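Dihydroorotate dehydrogenase (Schistosoma mansoni, PDB 6UY4) probably catalyses the quinone-dependent oxidation of (S)-dihydroorotate to orotate in de novo pyrimidine synthesis, using bound flavin mononucleotide as cofactor. Local coordinates at residues A[76-81]-A[237-242]; A[185-190]-A[195-200]. All coordinates share one frame; numbering follows the deposited sequence.

Contact 1. Residues A[76-81]-A[237-242]. With FMN (flavin mononucleotide), chain G.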
loop_
_atom_site.group_PDB
_atom_site.type_symbol
_atom_site.label_atom_id
_atom_site.label_comp_id
_atom_site.label_asym_id
_atom_site.label_seq_id
_atom_site.Cartn_x
_atom_site.Cartn_y
_atom_site.Cartn_z
ATOM N N LYS A 76 5.080 -9.521 -16.420
ATOM C CA LYS A 76 6.393 -9.749 -15.826
ATOM C C LYS A 76 6.956 -8.404 -15.388
ATOM O O LYS A 76 7.277 -7.558 -16.228
ATOM C CB LYS A 76 7.335 -10.442 -16.812
ATOM C CG LYS A 76 6.938 -11.871 -17.143
ATOM C CD LYS A 76 7.836 -12.467 -18.214
ATOM C CE LYS A 76 7.672 -11.745 -19.541
ATOM N NZ LYS A 76 8.516 -12.351 -20.608
ATOM N N VAL A 77 7.064 -8.203 -14.077
ATOM C CA VAL A 77 7.613 -6.982 -13.501
ATOM C C VAL A 77 8.745 -7.371 -12.561
ATOM O O VAL A 77 8.593 -8.295 -11.752
ATOM C CB VAL A 77 6.541 -6.165 -12.754
ATOM C CG1 VAL A 77 7.106 -4.827 -12.309
ATOM C CG2 VAL A 77 5.316 -5.962 -13.636
ATOM N N PHE A 78 9.875 -6.668 -12.669
ATOM C CA PHE A 78 11.093 -6.992 -11.922
ATOM C C PHE A 78 11.523 -8.438 -12.154
ATOM O O PHE A 78 12.082 -9.082 -11.263
ATOM C CB PHE A 78 10.927 -6.727 -10.422
ATOM C CG PHE A 78 10.346 -5.380 -10.102
ATOM C CD1 PHE A 78 11.021 -4.221 -10.441
ATOM C CD2 PHE A 78 9.131 -5.277 -9.447
ATOM C CE1 PHE A 78 10.488 -2.980 -10.144
ATOM C CE2 PHE A 78 8.592 -4.040 -9.146
ATOM C CZ PHE A 78 9.272 -2.890 -9.496
ATOM N N GLY A 79 11.261 -8.958 -13.351
ATOM C CA GLY A 79 11.557 -10.344 -13.651
ATOM C C GLY A 79 10.690 -11.354 -12.938
ATOM O O GLY A 79 11.019 -12.544 -12.943
ATOM N N LEU A 80 9.591 -10.922 -12.323
ATOM C CA LEU A 80 8.698 -11.799 -11.580
ATOM C C LEU A 80 7.398 -11.987 -12.348
ATOM O O LEU A 80 6.886 -11.043 -12.959
ATOM C CB LEU A 80 8.403 -11.232 -10.190
ATOM C CG LEU A 80 9.601 -11.083 -9.249
ATOM C CD1 LEU A 80 9.183 -10.401 -7.958
ATOM C CD2 LEU A 80 10.223 -12.438 -8.966
ATOM N N GLU A 81 6.867 -13.204 -12.310
ATOM C CA GLU A 81 5.633 -13.535 -13.010
ATOM C C GLU A 81 4.438 -13.175 -12.132
ATOM O O GLU A 81 4.346 -13.624 -10.984
ATOM C CB GLU A 81 5.609 -15.019 -13.377
ATOM C CG GLU A 81 4.290 -15.503 -13.945
ATOM C CD GLU A 81 4.280 -16.998 -14.190
ATOM O OE1 GLU A 81 5.350 -17.631 -14.063
ATOM O OE2 GLU A 81 3.200 -17.542 -14.507
ATOM N N PRO A 237 14.674 -5.970 -5.493
ATOM C CA PRO A 237 14.140 -4.680 -5.950
ATOM C C PRO A 237 13.779 -3.765 -4.787
ATOM O O PRO A 237 13.177 -4.190 -3.798
ATOM C CB PRO A 237 12.899 -5.078 -6.755
ATOM C CG PRO A 237 13.173 -6.476 -7.200
ATOM C CD PRO A 237 13.954 -7.109 -6.087
ATOM N N ILE A 238 14.157 -2.497 -4.920
ATOM C CA ILE A 238 13.863 -1.467 -3.928
ATOM C C ILE A 238 12.894 -0.475 -4.556
ATOM O O ILE A 238 13.213 0.157 -5.571
ATOM C CB ILE A 238 15.139 -0.759 -3.446
ATOM C CG1 ILE A 238 16.039 -1.734 -2.685
ATOM C CG2 ILE A 238 14.785 0.435 -2.574
ATOM C CD1 ILE A 238 15.438 -2.238 -1.395
ATOM N N LEU A 239 11.716 -0.337 -3.957
ATOM C CA LEU A 239 10.692 0.570 -4.448
ATOM C C LEU A 239 10.499 1.726 -3.476
ATOM O O LEU A 239 10.723 1.592 -2.269
ATOM C CB LEU A 239 9.359 -0.155 -4.663
ATOM C CG LEU A 239 9.165 -0.891 -5.991
ATOM C CD1 LEU A 239 10.105 -2.081 -6.121
ATOM C CD2 LEU A 239 7.721 -1.332 -6.139
ATOM N N LEU A 240 10.079 2.867 -4.016
ATOM C CA LEU A 240 9.855 4.078 -3.239
ATOM C C LEU A 240 8.394 4.480 -3.372
ATOM O O LEU A 240 7.916 4.732 -4.484
ATOM C CB LEU A 240 10.774 5.205 -3.712
ATOM C CG LEU A 240 11.205 6.215 -2.652
ATOM C CD1 LEU A 240 11.923 5.510 -1.512
ATOM C CD2 LEU A 240 12.086 7.295 -3.261
ATOM N N LYS A 241 7.690 4.541 -2.246
ATOM C CA LYS A 241 6.275 4.890 -2.219
ATOM C C LYS A 241 6.132 6.334 -1.753
ATOM O O LYS A 241 6.610 6.692 -0.671
ATOM C CB LYS A 241 5.501 3.944 -1.305
ATOM C CG LYS A 241 3.998 4.149 -1.320
ATOM C CD LYS A 241 3.299 3.054 -0.533
ATOM C CE LYS A 241 1.792 3.221 -0.568
ATOM N NZ LYS A 241 1.105 2.118 0.161
ATOM N N ILE A 242 5.475 7.157 -2.564
ATOM C CA ILE A 242 5.376 8.585 -2.311
ATOM C C ILE A 242 3.923 8.951 -2.028
ATOM O O ILE A 242 3.009 8.137 -2.166
ATOM C CB ILE A 242 5.932 9.418 -3.482
ATOM C CG1 ILE A 242 5.018 9.288 -4.701
ATOM C CG2 ILE A 242 7.347 8.980 -3.823
ATOM C CD1 ILE A 242 5.432 10.147 -5.869
HETATM N N1 FMN G . 0.378 2.414 3.258
HETATM C C2 FMN G . 1.664 2.057 3.615
HETATM O O2 FMN G . 2.593 2.242 2.831
HETATM N N3 FMN G . 1.910 1.491 4.849
HETATM C C4 FMN G . 0.872 1.280 5.734
HETATM O O4 FMN G . 1.093 0.776 6.834
HETATM C C4A FMN G . -0.423 1.639 5.380
HETATM N N5 FMN G . -1.464 1.432 6.260
HETATM C C5A FMN G . -2.749 1.785 5.906
HETATM C C6 FMN G . -3.794 1.571 6.799
HETATM C C7 FMN G . -5.091 1.926 6.452
HETATM C C7M FMN G . -6.214 1.694 7.419
HETATM C C8 FMN G . -5.345 2.496 5.208
HETATM C C8M FMN G . -6.745 2.880 4.829
HETATM C C9 FMN G . -4.298 2.710 4.316
HETATM C C9A FMN G . -2.998 2.355 4.661
HETATM N N10 FMN G . -1.952 2.561 3.778
HETATM C C10 FMN G . -0.667 2.208 4.137
HETATM C "C1'" FMN G . -2.190 3.178 2.432
HETATM C "C2'" FMN G . -2.542 2.108 1.407
HETATM O "O2'" FMN G . -1.540 1.115 1.388
HETATM C "C3'" FMN G . -2.662 2.709 0.013
HETATM O "O3'" FMN G . -1.503 3.456 -0.280
HETATM C "C4'" FMN G . -3.888 3.606 -0.127
HETATM O "O4'" FMN G . -4.875 3.258 0.820
HETATM C "C5'" FMN G . -4.453 3.437 -1.527
HETATM O "O5'" FMN G . -5.722 4.033 -1.631
HETATM P P FMN G . -6.995 3.090 -1.904
HETATM O O1P FMN G . -8.210 3.972 -2.044
HETATM O O2P FMN G . -6.783 2.268 -3.153
HETATM O O3P FMN G . -7.181 2.180 -0.717
#
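Phe78, at the turn of a beta hairpin, meets Pro237, just before barrel strand 238-242, and their CA atoms lie 7.1 Å apart. Residues 76-81 form the end of the two-stranded hairpin 75-77/80-82, with a type I' turn from Val77 to Leu80. The turn is closed by backbone hydrogen bonds in both directions between Val77 and Leu80. Residues 237-242 hold strand 238-242 of the parallel TIM barrel of this flavoenzyme. The hairpin lies at the N-terminal end of that strand. No hydrogen bond links the two segments, and the contact is apolar.

Phe78 carries it from the hairpin side. Its CG stands anti to the carbonyl carbon (chi1 -49°), and the ring reaches over to the barrel strand. Pro237 CB lies over one ring face, offset toward the rim. Val77 CG1 lies over the opposite face, so the ring sits between the two. Pro237 CG also touches Phe78 CB at 3.9 Å. Leu239 approaches from the opposite direction, and its CD1 meets Phe78 CZ obliquely at 3.6 Å. Pro327 adds a further contact to the Phe78 side chain.

Side chains alternate along the strand, so Lys241 points to the same side as Leu239, into the barrel. Its extended chain, with CG anti to the backbone N (chi1 -174°), carries the amine to the flavin. Lys241 NZ donates to FMN O2 at 3.1 Å and to FMN N1 at 3.2 Å. One amine bridges the pyrimidine ring and the ribityl chain, because the same Lys241 NZ also donates to FMN O3' at 3.0 Å.

Contact 2. Residues A[185-190]-A[195-200]. With FMN (flavin mononucleotide), chain G.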
loop_
_atom_site.group_PDB
_atom_site.type_symbol
_atom_site.label_atom_id
_atom_site.label_comp_id
_atom_site.label_asym_id
_atom_site.label_seq_id
_atom_site.Cartn_x
_atom_site.Cartn_y
_atom_site.Cartn_z
ATOM N N ALA A 185 18.100 -1.396 8.337
ATOM C CA ALA A 185 17.909 -2.643 9.070
ATOM C C ALA A 185 16.793 -3.476 8.452
ATOM O O ALA A 185 16.888 -4.708 8.391
ATOM C CB ALA A 185 17.611 -2.351 10.540
ATOM N N GLY A 186 15.732 -2.821 7.979
ATOM C CA GLY A 186 14.664 -3.548 7.315
ATOM C C GLY A 186 15.108 -4.167 6.001
ATOM O O GLY A 186 14.716 -5.290 5.672
ATOM N N VAL A 187 15.926 -3.444 5.232
ATOM C CA VAL A 187 16.437 -3.986 3.976
ATOM C C VAL A 187 17.289 -5.220 4.239
ATOM O O VAL A 187 17.216 -6.214 3.506
ATOM C CB VAL A 187 17.225 -2.910 3.204
ATOM C CG1 VAL A 187 17.851 -3.504 1.953
ATOM C CG2 VAL A 187 16.321 -1.747 2.840
ATOM N N ARG A 188 18.102 -5.183 5.296
ATOM C CA ARG A 188 18.931 -6.337 5.626
ATOM C C ARG A 188 18.108 -7.474 6.217
ATOM O O ARG A 188 18.487 -8.643 6.089
ATOM C CB ARG A 188 20.042 -5.924 6.593
ATOM N N LYS A 189 16.979 -7.158 6.856
ATOM C CA LYS A 189 16.188 -8.183 7.529
ATOM C C LYS A 189 15.332 -8.977 6.549
ATOM O O LYS A 189 15.264 -10.208 6.640
ATOM C CB LYS A 189 15.305 -7.544 8.602
ATOM C CG LYS A 189 14.570 -8.539 9.487
ATOM C CD LYS A 189 15.527 -9.250 10.431
ATOM C CE LYS A 189 14.780 -10.151 11.403
ATOM N NZ LYS A 189 15.694 -10.762 12.409
ATOM N N PHE A 190 14.672 -8.298 5.612
ATOM C CA PHE A 190 13.733 -8.939 4.702
ATOM C C PHE A 190 14.247 -9.042 3.273
ATOM O O PHE A 190 13.529 -9.560 2.411
ATOM C CB PHE A 190 12.397 -8.185 4.709
ATOM C CG PHE A 190 11.751 -8.108 6.060
ATOM C CD1 PHE A 190 11.004 -9.168 6.547
ATOM C CD2 PHE A 190 11.885 -6.972 6.842
ATOM C CE1 PHE A 190 10.407 -9.098 7.791
ATOM C CE2 PHE A 190 11.289 -6.896 8.088
ATOM C CZ PHE A 190 10.548 -7.961 8.562
ATOM N N ASP A 195 10.126 -10.648 -2.158
ATOM C CA ASP A 195 10.295 -10.469 -3.596
ATOM C C ASP A 195 10.661 -9.031 -3.939
ATOM O O ASP A 195 11.413 -8.795 -4.891
ATOM C CB ASP A 195 9.025 -10.886 -4.336
ATOM C CG ASP A 195 8.741 -12.370 -4.217
ATOM O OD1 ASP A 195 9.708 -13.156 -4.123
ATOM O OD2 ASP A 195 7.552 -12.751 -4.217
ATOM N N TYR A 196 10.139 -8.064 -3.187
ATOM C CA TYR A 196 10.527 -6.672 -3.352
ATOM C C TYR A 196 10.347 -5.951 -2.025
ATOM O O TYR A 196 9.596 -6.390 -1.153
ATOM C CB TYR A 196 9.723 -5.980 -4.465
ATOM C CG TYR A 196 8.242 -5.827 -4.187
ATOM C CD1 TYR A 196 7.744 -4.682 -3.575
ATOM C CD2 TYR A 196 7.339 -6.815 -4.555
ATOM C CE1 TYR A 196 6.392 -4.534 -3.327
ATOM C CE2 TYR A 196 5.984 -6.674 -4.312
ATOM C CZ TYR A 196 5.518 -5.531 -3.697
ATOM O OH TYR A 196 4.173 -5.382 -3.449
ATOM N N LEU A 197 11.057 -4.835 -1.884
ATOM C CA LEU A 197 11.012 -4.011 -0.688
ATOM C C LEU A 197 10.536 -2.611 -1.054
ATOM O O LEU A 197 10.811 -2.113 -2.150
ATOM C CB LEU A 197 12.385 -3.940 -0.011
ATOM C CG LEU A 197 13.028 -5.278 0.364
ATOM C CD1 LEU A 197 14.482 -5.083 0.762
ATOM C CD2 LEU A 197 12.253 -5.960 1.483
ATOM N N VAL A 198 9.814 -1.983 -0.128
ATOM C CA VAL A 198 9.246 -0.655 -0.335
ATOM C C VAL A 198 9.641 0.234 0.835
ATOM O O VAL A 198 9.695 -0.220 1.984
ATOM C CB VAL A 198 7.709 -0.705 -0.481
ATOM C CG1 VAL A 198 7.163 0.667 -0.853
ATOM C CG2 VAL A 198 7.303 -1.735 -1.514
ATOM N N ILE A 199 9.920 1.501 0.539
ATOM C CA ILE A 199 10.211 2.510 1.550
ATOM C C ILE A 199 9.292 3.698 1.308
ATOM O O ILE A 199 9.224 4.218 0.189
ATOM C CB ILE A 199 11.688 2.948 1.514
ATOM C CG1 ILE A 199 12.598 1.752 1.797
ATOM C CG2 ILE A 199 11.938 4.065 2.515
ATOM C CD1 ILE A 199 14.063 2.087 1.780
ATOM N N ASN A 200 8.588 4.125 2.354
ATOM C CA ASN A 200 7.646 5.230 2.243
ATOM C C ASN A 200 8.377 6.560 2.383
ATOM O O ASN A 200 9.065 6.795 3.384
ATOM C CB ASN A 200 6.556 5.111 3.304
ATOM C CG ASN A 200 5.538 4.040 2.978
ATOM O OD1 ASN A 200 5.760 3.200 2.105
ATOM N ND2 ASN A 200 4.412 4.064 3.680
HETATM N N1 FMN G . 0.378 2.414 3.258
HETATM C C2 FMN G . 1.664 2.057 3.615
HETATM O O2 FMN G . 2.593 2.242 2.831
HETATM N N3 FMN G . 1.910 1.491 4.849
HETATM C C4 FMN G . 0.872 1.280 5.734
HETATM O O4 FMN G . 1.093 0.776 6.834
HETATM C C4A FMN G . -0.423 1.639 5.380
HETATM N N5 FMN G . -1.464 1.432 6.260
HETATM C C5A FMN G . -2.749 1.785 5.906
HETATM C C6 FMN G . -3.794 1.571 6.799
HETATM C C7 FMN G . -5.091 1.926 6.452
HETATM C C7M FMN G . -6.214 1.694 7.419
HETATM C C8 FMN G . -5.345 2.496 5.208
HETATM C C8M FMN G . -6.745 2.880 4.829
HETATM C C9 FMN G . -4.298 2.710 4.316
HETATM C C9A FMN G . -2.998 2.355 4.661
HETATM N N10 FMN G . -1.952 2.561 3.778
HETATM C C10 FMN G . -0.667 2.208 4.137
HETATM C "C1'" FMN G . -2.190 3.178 2.432
HETATM C "C2'" FMN G . -2.542 2.108 1.407
HETATM O "O2'" FMN G . -1.540 1.115 1.388
HETATM C "C3'" FMN G . -2.662 2.709 0.013
HETATM O "O3'" FMN G . -1.503 3.456 -0.280
HETATM C "C4'" FMN G . -3.888 3.606 -0.127
HETATM O "O4'" FMN G . -4.875 3.258 0.820
HETATM C "C5'" FMN G . -4.453 3.437 -1.527
HETATM O "O5'" FMN G . -5.722 4.033 -1.631
HETATM P P FMN G . -6.995 3.090 -1.904
HETATM O O1P FMN G . -8.210 3.972 -2.044
HETATM O O2P FMN G . -6.783 2.268 -3.153
HETATM O O3P FMN G . -7.181 2.180 -0.717
#
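A beta-alpha-beta unit of the TIM barrel, strand 165-170, helix 179-190 and strand 196-200, contains this contact. The last turns of the helix pack on the strand that follows it, and only four residues separate the two segments. The CA atoms of Val187 and Leu197 lie 7.2 Å apart.

Leu197 points from the strand toward the helix, and its two methyls reach different helix residues. Leu197 CD1 touches Val187 CG1 at 3.9 Å. The two side chains meet at an oblique angle. The Val187 branch that makes the contact is the one anti to the backbone N (chi1 175°). CD2 of Leu197 lies 3.9 Å from Phe190 CB. Phe190 thus offers the base of its side chain to the strand, while its ring leads away. The ring packs edge-to-face with His148, and the Phe190 side chain also touches Leu170 on the adjacent strand 165-170 and Val115 on strand 109-115 beyond it. All three residues that touch are buried, and no hydrogen bond crosses between the segments.

The other side of the strand faces the barrel interior, with Tyr196, Val198 and Asn200. Tyr196 OH is hydrogen-bonded to Glu111. Asn200, at the C-terminal end of the strand, binds the cofactor. Asn200 ND2 donates to FMN O2 at 2.7 Å, and the bond is nearly straight, with an N-H...O angle of 167°. OD1 of the same amide is bonded to Asn169 ND2. With both ends of the amide engaged, its rotation is probably fixed and ND2 is directed at the flavin carbonyl. An apolar helix-facing side and a ligand at the C-terminal strand end are typical of the alpha/beta barrel of flavin-dependent dihydroorotate dehydrogenases.

How the contacts relate
Contact 1 and contact 2 meet at strands 238-242 and 196-200, which are neighbours in the parallel barrel sheet. Leu239 N to Leu197 O and Lys241 N to Ile199 O are probable backbone hydrogen bonds joining them. Contact 2 is buried and lies between a helix and a strand, on the outer side of the barrel wall. Contact 1 is only partly buried and closes on a hairpin at the N-terminal end of the barrel. Both are apolar across their segments, but contact 1 relies on an aromatic ring and contact 2 mainly on the methyls of branched aliphatic side chains. The two strands converge on the same flavin carbonyl, one with an amine and the other with a neutral amide.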